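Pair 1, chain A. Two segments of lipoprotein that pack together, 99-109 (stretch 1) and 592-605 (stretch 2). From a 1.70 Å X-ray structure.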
# COMPACT_ATOMS: atom_id res chain seq x y z
N ASP A 99 0.10 8.88 -31.30
CA ASP A 99 1.41 8.52 -30.76
C ASP A 99 1.37 7.37 -29.71
O ASP A 99 0.30 6.82 -29.35
CB ASP A 99 1.93 9.76 -30.10
CG ASP A 99 0.87 10.43 -29.29
OD1 ASP A 99 1.02 10.48 -28.05
OD2 ASP A 99 -0.18 10.82 -29.90
N ILE A 100 2.55 6.97 -29.25
CA ILE A 100 2.61 5.84 -28.33
C ILE A 100 1.91 6.26 -27.01
O ILE A 100 1.29 5.43 -26.36
CB ILE A 100 4.10 5.36 -28.10
CG1 ILE A 100 4.16 4.14 -27.17
CG2 ILE A 100 4.96 6.50 -27.60
CD1 ILE A 100 5.60 3.50 -27.04
N THR A 101 2.06 7.51 -26.60
CA THR A 101 1.50 7.94 -25.32
C THR A 101 -0.02 7.86 -25.36
O THR A 101 -0.65 7.38 -24.43
CB THR A 101 1.94 9.38 -24.89
OG1 THR A 101 3.37 9.40 -24.81
CG2 THR A 101 1.32 9.77 -23.44
N THR A 102 -0.61 8.26 -26.49
CA THR A 102 -2.05 8.24 -26.60
C THR A 102 -2.57 6.80 -26.64
O THR A 102 -3.54 6.42 -25.96
CB THR A 102 -2.48 9.21 -27.81
OG1 THR A 102 -1.98 10.54 -27.49
CG2 THR A 102 -3.98 9.24 -27.93
N LYS A 103 -1.82 5.93 -27.29
CA LYS A 103 -2.14 4.53 -27.28
C LYS A 103 -1.98 3.91 -25.91
O LYS A 103 -2.79 3.09 -25.44
CB LYS A 103 -1.30 3.77 -28.31
CG LYS A 103 -1.59 4.25 -29.76
CD LYS A 103 -0.88 3.34 -30.76
CE LYS A 103 -0.74 3.93 -32.17
NZ LYS A 103 0.65 4.52 -32.43
N ASN A 104 -0.91 4.29 -25.24
CA ASN A 104 -0.69 3.74 -23.91
C ASN A 104 -1.77 4.27 -22.90
O ASN A 104 -2.15 3.57 -22.00
CB ASN A 104 0.68 4.15 -23.38
CG ASN A 104 1.82 3.32 -23.95
OD1 ASN A 104 1.60 2.30 -24.64
ND2 ASN A 104 3.07 3.79 -23.71
N ASN A 105 -2.19 5.52 -23.03
CA ASN A 105 -3.28 6.02 -22.19
C ASN A 105 -4.52 5.14 -22.33
O ASN A 105 -5.15 4.84 -21.34
CB ASN A 105 -3.65 7.46 -22.51
CG ASN A 105 -2.65 8.48 -21.99
OD1 ASN A 105 -1.93 8.21 -21.07
ND2 ASN A 105 -2.71 9.72 -22.54
N GLN A 106 -4.87 4.76 -23.56
CA GLN A 106 -6.03 3.92 -23.78
C GLN A 106 -5.89 2.60 -23.09
O GLN A 106 -6.82 2.14 -22.43
CB GLN A 106 -6.28 3.70 -25.29
CG GLN A 106 -7.52 2.85 -25.53
CD GLN A 106 -7.80 2.75 -27.04
OE1 GLN A 106 -6.87 2.88 -27.86
NE2 GLN A 106 -9.05 2.68 -27.41
N GLN A 107 -4.76 1.95 -23.30
CA GLN A 107 -4.54 0.62 -22.71
C GLN A 107 -4.48 0.68 -21.20
O GLN A 107 -5.17 -0.12 -20.51
CB GLN A 107 -3.27 0.00 -23.26
CG GLN A 107 -3.01 -1.39 -22.68
CD GLN A 107 -1.91 -2.16 -23.45
OE1 GLN A 107 -1.54 -1.73 -24.54
NE2 GLN A 107 -1.44 -3.32 -22.91
N VAL A 108 -3.75 1.64 -20.66
CA VAL A 108 -3.66 1.79 -19.21
C VAL A 108 -5.02 2.17 -18.62
O VAL A 108 -5.46 1.61 -17.62
CB VAL A 108 -2.61 2.79 -18.78
CG1 VAL A 108 -2.67 3.02 -17.26
CG2 VAL A 108 -1.25 2.28 -19.29
N MET A 109 -5.71 3.13 -19.21
CA MET A 109 -6.95 3.52 -18.60
C MET A 109 -8.06 2.44 -18.71
O MET A 109 -8.88 2.36 -17.81
CB MET A 109 -7.45 4.85 -19.15
CG MET A 109 -6.62 6.01 -18.70
SD MET A 109 -6.67 6.44 -16.94
CE MET A 109 -8.48 6.75 -16.78
N ALA A 592 3.33 4.74 -13.13
CA ALA A 592 3.04 3.37 -12.79
C ALA A 592 2.16 2.76 -13.87
O ALA A 592 1.14 3.34 -14.26
CB ALA A 592 2.31 3.28 -11.37
N VAL A 593 2.56 1.61 -14.36
CA VAL A 593 1.93 0.98 -15.55
C VAL A 593 1.98 -0.56 -15.39
O VAL A 593 2.77 -1.10 -14.65
CB VAL A 593 2.68 1.37 -16.85
CG1 VAL A 593 2.44 2.89 -17.24
CG2 VAL A 593 4.25 1.11 -16.69
N PRO A 594 1.14 -1.28 -16.14
CA PRO A 594 1.30 -2.72 -16.27
C PRO A 594 2.61 -3.05 -16.90
O PRO A 594 3.18 -2.25 -17.67
CB PRO A 594 0.15 -3.13 -17.20
CG PRO A 594 -0.68 -1.96 -17.39
CD PRO A 594 0.07 -0.75 -17.01
N MET A 595 3.16 -4.20 -16.53
CA MET A 595 4.37 -4.68 -17.14
C MET A 595 4.39 -4.68 -18.67
O MET A 595 5.43 -4.38 -19.27
CB MET A 595 4.79 -6.03 -16.54
CG MET A 595 5.27 -5.92 -14.96
SD MET A 595 6.70 -4.88 -14.51
CE MET A 595 5.73 -3.42 -13.97
N ALA A 596 3.26 -4.97 -19.29
CA ALA A 596 3.21 -5.00 -20.75
C ALA A 596 3.49 -3.60 -21.34
O ALA A 596 4.18 -3.49 -22.35
CB ALA A 596 1.87 -5.51 -21.24
N VAL A 597 3.04 -2.56 -20.65
CA VAL A 597 3.25 -1.21 -21.13
C VAL A 597 4.70 -0.78 -20.82
O VAL A 597 5.34 -0.12 -21.65
CB VAL A 597 2.25 -0.23 -20.50
CG1 VAL A 597 2.59 1.20 -20.85
CG2 VAL A 597 0.83 -0.56 -20.96
N LEU A 598 5.19 -1.08 -19.64
CA LEU A 598 6.60 -0.82 -19.32
C LEU A 598 7.49 -1.50 -20.41
O LEU A 598 8.42 -0.87 -20.91
CB LEU A 598 6.94 -1.36 -17.92
CG LEU A 598 8.42 -1.14 -17.49
CD1 LEU A 598 8.83 0.34 -17.54
CD2 LEU A 598 8.62 -1.74 -16.08
N SER A 599 7.16 -2.73 -20.82
CA SER A 599 8.04 -3.43 -21.82
C SER A 599 7.97 -2.66 -23.16
O SER A 599 8.97 -2.53 -23.85
CB SER A 599 7.70 -4.90 -22.08
OG SER A 599 7.62 -5.58 -20.80
N ARG A 600 6.76 -2.26 -23.54
CA ARG A 600 6.58 -1.49 -24.78
C ARG A 600 7.39 -0.20 -24.77
O ARG A 600 8.00 0.16 -25.79
CB ARG A 600 5.09 -1.15 -25.02
CG ARG A 600 4.95 -0.19 -26.19
CD ARG A 600 3.48 0.20 -26.40
NE ARG A 600 2.72 -1.02 -26.49
CZ ARG A 600 1.53 -1.24 -25.93
NH1 ARG A 600 0.90 -0.30 -25.22
NH2 ARG A 600 0.97 -2.42 -26.11
N ASN A 601 7.40 0.50 -23.62
CA ASN A 601 8.19 1.75 -23.52
C ASN A 601 9.70 1.52 -23.57
O ASN A 601 10.45 2.27 -24.22
CB ASN A 601 7.80 2.56 -22.26
CG ASN A 601 6.41 3.15 -22.38
OD1 ASN A 601 5.91 3.32 -23.52
ND2 ASN A 601 5.79 3.56 -21.25
N VAL A 602 10.14 0.45 -22.91
CA VAL A 602 11.57 0.09 -22.97
C VAL A 602 11.94 -0.22 -24.39
O VAL A 602 12.95 0.23 -24.91
CB VAL A 602 11.91 -1.10 -22.01
CG1 VAL A 602 13.33 -1.70 -22.29
CG2 VAL A 602 11.82 -0.58 -20.53
N ASN A 603 11.09 -0.99 -25.06
CA ASN A 603 11.35 -1.36 -26.47
C ASN A 603 11.35 -0.16 -27.43
O ASN A 603 12.24 -0.07 -28.33
CB ASN A 603 10.35 -2.39 -26.94
CG ASN A 603 10.66 -3.77 -26.43
OD1 ASN A 603 11.79 -4.11 -26.09
ND2 ASN A 603 9.63 -4.61 -26.45
N HIS A 604 10.47 0.81 -27.17
CA HIS A 604 10.44 2.04 -27.96
C HIS A 604 11.74 2.78 -27.80
O HIS A 604 12.29 3.26 -28.80
CB HIS A 604 9.26 2.92 -27.58
CG HIS A 604 9.13 4.17 -28.40
ND1 HIS A 604 8.53 4.21 -29.64
CD2 HIS A 604 9.47 5.45 -28.11
CE1 HIS A 604 8.55 5.45 -30.10
NE2 HIS A 604 9.09 6.22 -29.19
N TRP A 605 12.19 2.93 -26.56
CA TRP A 605 13.51 3.50 -26.28
C TRP A 605 14.64 2.75 -26.96
O TRP A 605 15.46 3.36 -27.66
CB TRP A 605 13.69 3.63 -24.74
CG TRP A 605 15.06 3.85 -24.26
CD1 TRP A 605 15.81 4.97 -24.45
CD2 TRP A 605 15.84 2.97 -23.45
NE1 TRP A 605 17.02 4.83 -23.83
CE2 TRP A 605 17.06 3.62 -23.19
CE3 TRP A 605 15.61 1.72 -22.88
CZ2 TRP A 605 18.05 3.07 -22.40
CZ3 TRP A 605 16.61 1.17 -22.07
CH2 TRP A 605 17.82 1.86 -21.86

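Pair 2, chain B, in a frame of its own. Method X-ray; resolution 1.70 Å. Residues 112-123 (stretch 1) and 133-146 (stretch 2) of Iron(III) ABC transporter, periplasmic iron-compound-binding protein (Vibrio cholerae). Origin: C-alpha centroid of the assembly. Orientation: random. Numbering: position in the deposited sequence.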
# COMPACT_ATOMS: atom_id res chain seq x y z
N GLY B 112 10.39 -2.95 -7.02
CA GLY B 112 9.49 -3.94 -6.47
C GLY B 112 8.98 -3.56 -5.09
O GLY B 112 9.69 -2.93 -4.31
N TYR B 113 7.75 -3.96 -4.80
CA TYR B 113 7.11 -3.60 -3.54
C TYR B 113 7.95 -3.93 -2.29
O TYR B 113 8.19 -3.07 -1.44
CB TYR B 113 5.74 -4.26 -3.41
CG TYR B 113 5.09 -3.96 -2.08
CD1 TYR B 113 4.40 -2.76 -1.88
CD2 TYR B 113 5.20 -4.85 -1.01
CE1 TYR B 113 3.82 -2.47 -0.66
CE2 TYR B 113 4.62 -4.56 0.22
CZ TYR B 113 3.93 -3.37 0.38
OH TYR B 113 3.36 -3.05 1.58
N TRP B 114 8.40 -5.18 -2.17
CA TRP B 114 9.05 -5.58 -0.92
C TRP B 114 10.45 -4.98 -0.73
O TRP B 114 10.78 -4.49 0.36
CB TRP B 114 9.03 -7.11 -0.72
CG TRP B 114 9.69 -7.60 0.55
CD1 TRP B 114 10.62 -8.61 0.65
CD2 TRP B 114 9.50 -7.10 1.88
NE1 TRP B 114 11.01 -8.76 1.96
CE2 TRP B 114 10.33 -7.85 2.74
CE3 TRP B 114 8.70 -6.09 2.45
CZ2 TRP B 114 10.39 -7.64 4.12
CZ3 TRP B 114 8.76 -5.87 3.82
CH2 TRP B 114 9.61 -6.64 4.64
N GLU B 115 11.26 -4.97 -1.78
CA GLU B 115 12.58 -4.35 -1.68
C GLU B 115 12.44 -2.87 -1.31
O GLU B 115 13.15 -2.38 -0.45
CB GLU B 115 13.39 -4.51 -2.97
CG GLU B 115 13.63 -5.96 -3.39
CD GLU B 115 14.68 -6.66 -2.55
OE1 GLU B 115 15.06 -6.11 -1.49
OE2 GLU B 115 15.12 -7.76 -2.95
N SER B 116 11.50 -2.17 -1.94
CA SER B 116 11.33 -0.76 -1.64
C SER B 116 10.70 -0.51 -0.28
O SER B 116 11.09 0.41 0.43
CB SER B 116 10.58 -0.01 -2.76
OG SER B 116 9.25 -0.48 -2.89
N THR B 117 9.75 -1.37 0.11
CA THR B 117 9.11 -1.24 1.41
C THR B 117 10.11 -1.43 2.56
O THR B 117 10.08 -0.70 3.55
CB THR B 117 7.92 -2.22 1.52
OG1 THR B 117 6.90 -1.82 0.60
CG2 THR B 117 7.35 -2.24 2.95
N GLN B 118 11.00 -2.41 2.43
CA GLN B 118 12.10 -2.57 3.39
C GLN B 118 12.87 -1.29 3.62
O GLN B 118 13.20 -0.95 4.75
CB GLN B 118 13.10 -3.61 2.89
CG GLN B 118 12.60 -5.02 2.98
CD GLN B 118 13.60 -5.98 2.37
OE1 GLN B 118 14.77 -6.03 2.79
NE2 GLN B 118 13.18 -6.73 1.36
N GLN B 119 13.21 -0.60 2.53
CA GLN B 119 13.92 0.66 2.66
C GLN B 119 13.07 1.71 3.37
O GLN B 119 13.61 2.51 4.12
CB GLN B 119 14.40 1.19 1.30
CG GLN B 119 15.37 2.36 1.43
CD GLN B 119 16.54 2.03 2.34
OE1 GLN B 119 17.23 1.03 2.15
NE2 GLN B 119 16.75 2.86 3.36
N GLN B 120 11.75 1.70 3.14
CA GLN B 120 10.90 2.69 3.80
C GLN B 120 10.92 2.44 5.31
O GLN B 120 10.99 3.40 6.10
CB GLN B 120 9.45 2.66 3.29
CG GLN B 120 9.27 2.72 1.77
CD GLN B 120 10.11 3.82 1.12
OE1 GLN B 120 11.08 3.54 0.41
NE2 GLN B 120 9.72 5.06 1.33
N TRP B 121 10.84 1.17 5.72
CA TRP B 121 10.90 0.88 7.15
C TRP B 121 12.29 1.21 7.70
O TRP B 121 12.42 1.76 8.78
CB TRP B 121 10.54 -0.58 7.45
CG TRP B 121 9.16 -1.01 7.00
CD1 TRP B 121 8.18 -0.24 6.43
CD2 TRP B 121 8.63 -2.34 7.08
NE1 TRP B 121 7.08 -1.01 6.15
CE2 TRP B 121 7.33 -2.31 6.54
CE3 TRP B 121 9.13 -3.56 7.56
CZ2 TRP B 121 6.52 -3.44 6.46
CZ3 TRP B 121 8.32 -4.69 7.49
CH2 TRP B 121 7.04 -4.63 6.94
N ARG B 122 13.34 0.89 6.94
CA ARG B 122 14.69 1.24 7.37
C ARG B 122 14.86 2.74 7.52
O ARG B 122 15.54 3.20 8.44
CB ARG B 122 15.76 0.62 6.45
CG ARG B 122 15.96 -0.87 6.73
CD ARG B 122 17.04 -1.52 5.84
NE ARG B 122 17.19 -2.92 6.24
CZ ARG B 122 16.91 -3.96 5.47
NH1 ARG B 122 16.49 -3.77 4.23
NH2 ARG B 122 17.06 -5.19 5.94
N ASN B 123 14.22 3.51 6.65
CA ASN B 123 14.23 4.97 6.77
C ASN B 123 13.64 5.43 8.10
O ASN B 123 14.21 6.29 8.78
CB ASN B 123 13.50 5.63 5.61
CG ASN B 123 14.32 5.65 4.33
OD1 ASN B 123 15.51 5.36 4.35
ND2 ASN B 123 13.68 5.99 3.22
N ALA B 133 14.62 -2.90 16.03
CA ALA B 133 13.22 -3.30 15.94
C ALA B 133 12.80 -3.43 14.48
O ALA B 133 12.06 -4.34 14.11
CB ALA B 133 12.33 -2.29 16.65
N VAL B 134 13.26 -2.50 13.66
CA VAL B 134 12.95 -2.55 12.24
C VAL B 134 13.55 -3.80 11.61
O VAL B 134 12.89 -4.50 10.85
CB VAL B 134 13.43 -1.27 11.51
CG1 VAL B 134 13.29 -1.41 10.01
CG2 VAL B 134 12.65 -0.07 12.03
N GLU B 135 14.81 -4.09 11.94
CA GLU B 135 15.45 -5.26 11.36
C GLU B 135 14.78 -6.56 11.78
O GLU B 135 14.64 -7.48 10.98
CB GLU B 135 16.95 -5.29 11.69
CG GLU B 135 17.76 -4.18 11.01
CD GLU B 135 17.68 -4.21 9.49
OE1 GLU B 135 17.53 -5.31 8.90
OE2 GLU B 135 17.78 -3.13 8.88
N ALA B 136 14.36 -6.64 13.05
CA ALA B 136 13.66 -7.82 13.53
C ALA B 136 12.39 -8.04 12.72
O ALA B 136 12.08 -9.17 12.31
CB ALA B 136 13.33 -7.70 15.03
N LYS B 137 11.65 -6.95 12.48
CA LYS B 137 10.41 -7.01 11.72
C LYS B 137 10.69 -7.42 10.28
O LYS B 137 9.99 -8.27 9.72
CB LYS B 137 9.71 -5.65 11.72
CG LYS B 137 8.28 -5.75 11.32
CD LYS B 137 7.54 -6.46 12.44
CE LYS B 137 6.21 -6.95 11.99
NZ LYS B 137 5.55 -7.71 13.09
N ILE B 138 11.71 -6.82 9.69
CA ILE B 138 12.09 -7.18 8.33
C ILE B 138 12.43 -8.67 8.20
O ILE B 138 11.95 -9.34 7.29
CB ILE B 138 13.24 -6.30 7.80
CG1 ILE B 138 12.73 -4.87 7.60
CG2 ILE B 138 13.78 -6.90 6.51
CD1 ILE B 138 13.81 -3.87 7.21
N GLU B 139 13.23 -9.19 9.13
CA GLU B 139 13.61 -10.60 9.07
C GLU B 139 12.37 -11.49 9.09
O GLU B 139 12.29 -12.47 8.35
CB GLU B 139 14.55 -10.96 10.23
CG GLU B 139 14.84 -12.45 10.33
CD GLU B 139 16.09 -12.76 11.15
OE1 GLU B 139 16.56 -11.86 11.88
OE2 GLU B 139 16.61 -13.89 11.05
N GLN B 140 11.42 -11.12 9.95
CA GLN B 140 10.18 -11.88 10.10
C GLN B 140 9.38 -11.91 8.80
O GLN B 140 8.99 -12.97 8.30
CB GLN B 140 9.33 -11.28 11.23
CG GLN B 140 7.97 -11.95 11.40
CD GLN B 140 7.12 -11.31 12.48
OE1 GLN B 140 7.44 -10.25 13.02
NE2 GLN B 140 6.01 -11.97 12.81
N VAL B 141 9.15 -10.73 8.24
CA VAL B 141 8.30 -10.60 7.06
C VAL B 141 8.97 -11.15 5.81
O VAL B 141 8.33 -11.78 4.96
CB VAL B 141 7.88 -9.13 6.85
CG1 VAL B 141 7.15 -8.96 5.53
CG2 VAL B 141 7.02 -8.66 8.03
N ASP B 142 10.28 -10.94 5.71
CA ASP B 142 11.05 -11.44 4.58
C ASP B 142 10.89 -12.95 4.42
O ASP B 142 10.79 -13.46 3.30
CB ASP B 142 12.52 -11.06 4.73
CG ASP B 142 13.33 -11.33 3.46
OD1 ASP B 142 12.87 -10.98 2.35
OD2 ASP B 142 14.43 -11.89 3.58
N ALA B 143 10.86 -13.67 5.54
CA ALA B 143 10.76 -15.13 5.47
C ALA B 143 9.43 -15.55 4.87
O ALA B 143 9.35 -16.54 4.13
CB ALA B 143 10.96 -15.75 6.85
N GLN B 144 8.39 -14.79 5.19
CA GLN B 144 7.04 -15.02 4.68
C GLN B 144 6.97 -14.79 3.17
O GLN B 144 6.41 -15.61 2.43
CB GLN B 144 6.03 -14.14 5.42
CG GLN B 144 5.85 -14.49 6.91
CD GLN B 144 5.05 -13.45 7.68
OE1 GLN B 144 5.23 -12.24 7.49
NE2 GLN B 144 4.17 -13.91 8.56
N PHE B 145 7.52 -13.67 2.71
CA PHE B 145 7.64 -13.41 1.28
C PHE B 145 8.37 -14.54 0.58
O PHE B 145 7.93 -15.03 -0.46
CB PHE B 145 8.39 -12.10 1.02
CG PHE B 145 7.50 -10.88 0.98
CD1 PHE B 145 6.78 -10.56 -0.17
CD2 PHE B 145 7.38 -10.06 2.09
CE1 PHE B 145 5.96 -9.43 -0.20
CE2 PHE B 145 6.57 -8.94 2.06
CZ PHE B 145 5.85 -8.63 0.92
N LYS B 146 9.51 -14.95 1.14
CA LYS B 146 10.36 -15.94 0.50
C LYS B 146 9.62 -17.27 0.36
O LYS B 146 9.72 -17.95 -0.67
CB LYS B 146 11.66 -16.13 1.28
CG LYS B 146 12.55 -14.90 1.32
CD LYS B 146 13.07 -14.53 -0.06
CE LYS B 146 13.93 -13.26 -0.03
NZ LYS B 146 15.11 -13.37 0.89
O HOH W 1 14.42 -9.27 0.56

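Both pairs set two helices side by side and nearly antiparallel, with N-to-C directions 167° apart in pair 1 and 160° in pair 2. The backbones superpose to 0.5 Å over 14 central residues, although the axes approach to 10.7 Å in pair 1 and 9.6 Å in pair 2. In both, the facing positions of the first helix include A:Ile100, A:Asn104, A:Gln107 and A:Val108, matched by B:Trp114, B:Gln118, B:Trp121 and B:Arg122. Across from them, A:Val597, A:Arg600, A:Asn601 and A:His604 coincide with B:Ile138, B:Val141, B:Asp142 and B:Phe145.

Pair 1 fills the middle of this frame with polar groups. A:Arg600 reaches across and presents the edge of its guanidinium to two carbonyl oxygens: NH1 donates to A:Asn104 OD1 at 2.8 Å, while NH1 and NH2 of A:Arg600 both reach A:Gln107 OE1, at 2.9 and 3.0 Å. The amide of A:Asn104 is used at both ends, since its ND2 donates to A:Asn601 OD1 at 2.9 Å. Apolar contacts flank this network. A:Val108 CG2 lies 3.9 Å from A:Val597 CG2 and 4.0 Å from A:Pro594 CD, and A:Ile100 CD1 packs 3.7 Å from A:His604 CB.

Pair 2 puts aromatic residues at three of those positions. Where pair 1 has A:Ile100 and A:His604, B:Trp114 and B:Phe145 form an offset stack, the five-membered ring and the phenyl centroids 4.0 Å apart with planes at 13°. B:Val141, at the place of A:Arg600, lays CG1 over the six-membered ring of B:Trp114 instead of sending a charge across. At the place of A:Gln107, B:Trp121 sits among B:Val134, B:Lys137, B:Ile138 and B:Val141.

Polar groups in pair 2 lie beside the rings and are paired. B:Trp114 NE1 donates to B:Asp142 OD1 at 2.9 Å, and a water links that same oxygen to B:Gln118 NE2, 2.9 Å from each. Thus the positions joined directly by A:Asn104 and A:Asn601 are bridged by solvent in pair 2. Pair 2 has a salt bridge where pair 1 has none: B:Arg122 NE meets B:Glu135 OE2 at 2.7 Å, at the positions of A:Val108 and A:Pro594, while B:Ile138 CD1 covers one face of the guanidinium.

The constant feature is a branched aliphatic residue, A:Val597 or B:Ile138, with side-chain centres only 0.9 Å apart. Around it, one backbone accommodates either an arginine hydrogen-bonded to two side-chain amides or tryptophans packed against aliphatic and aromatic neighbours.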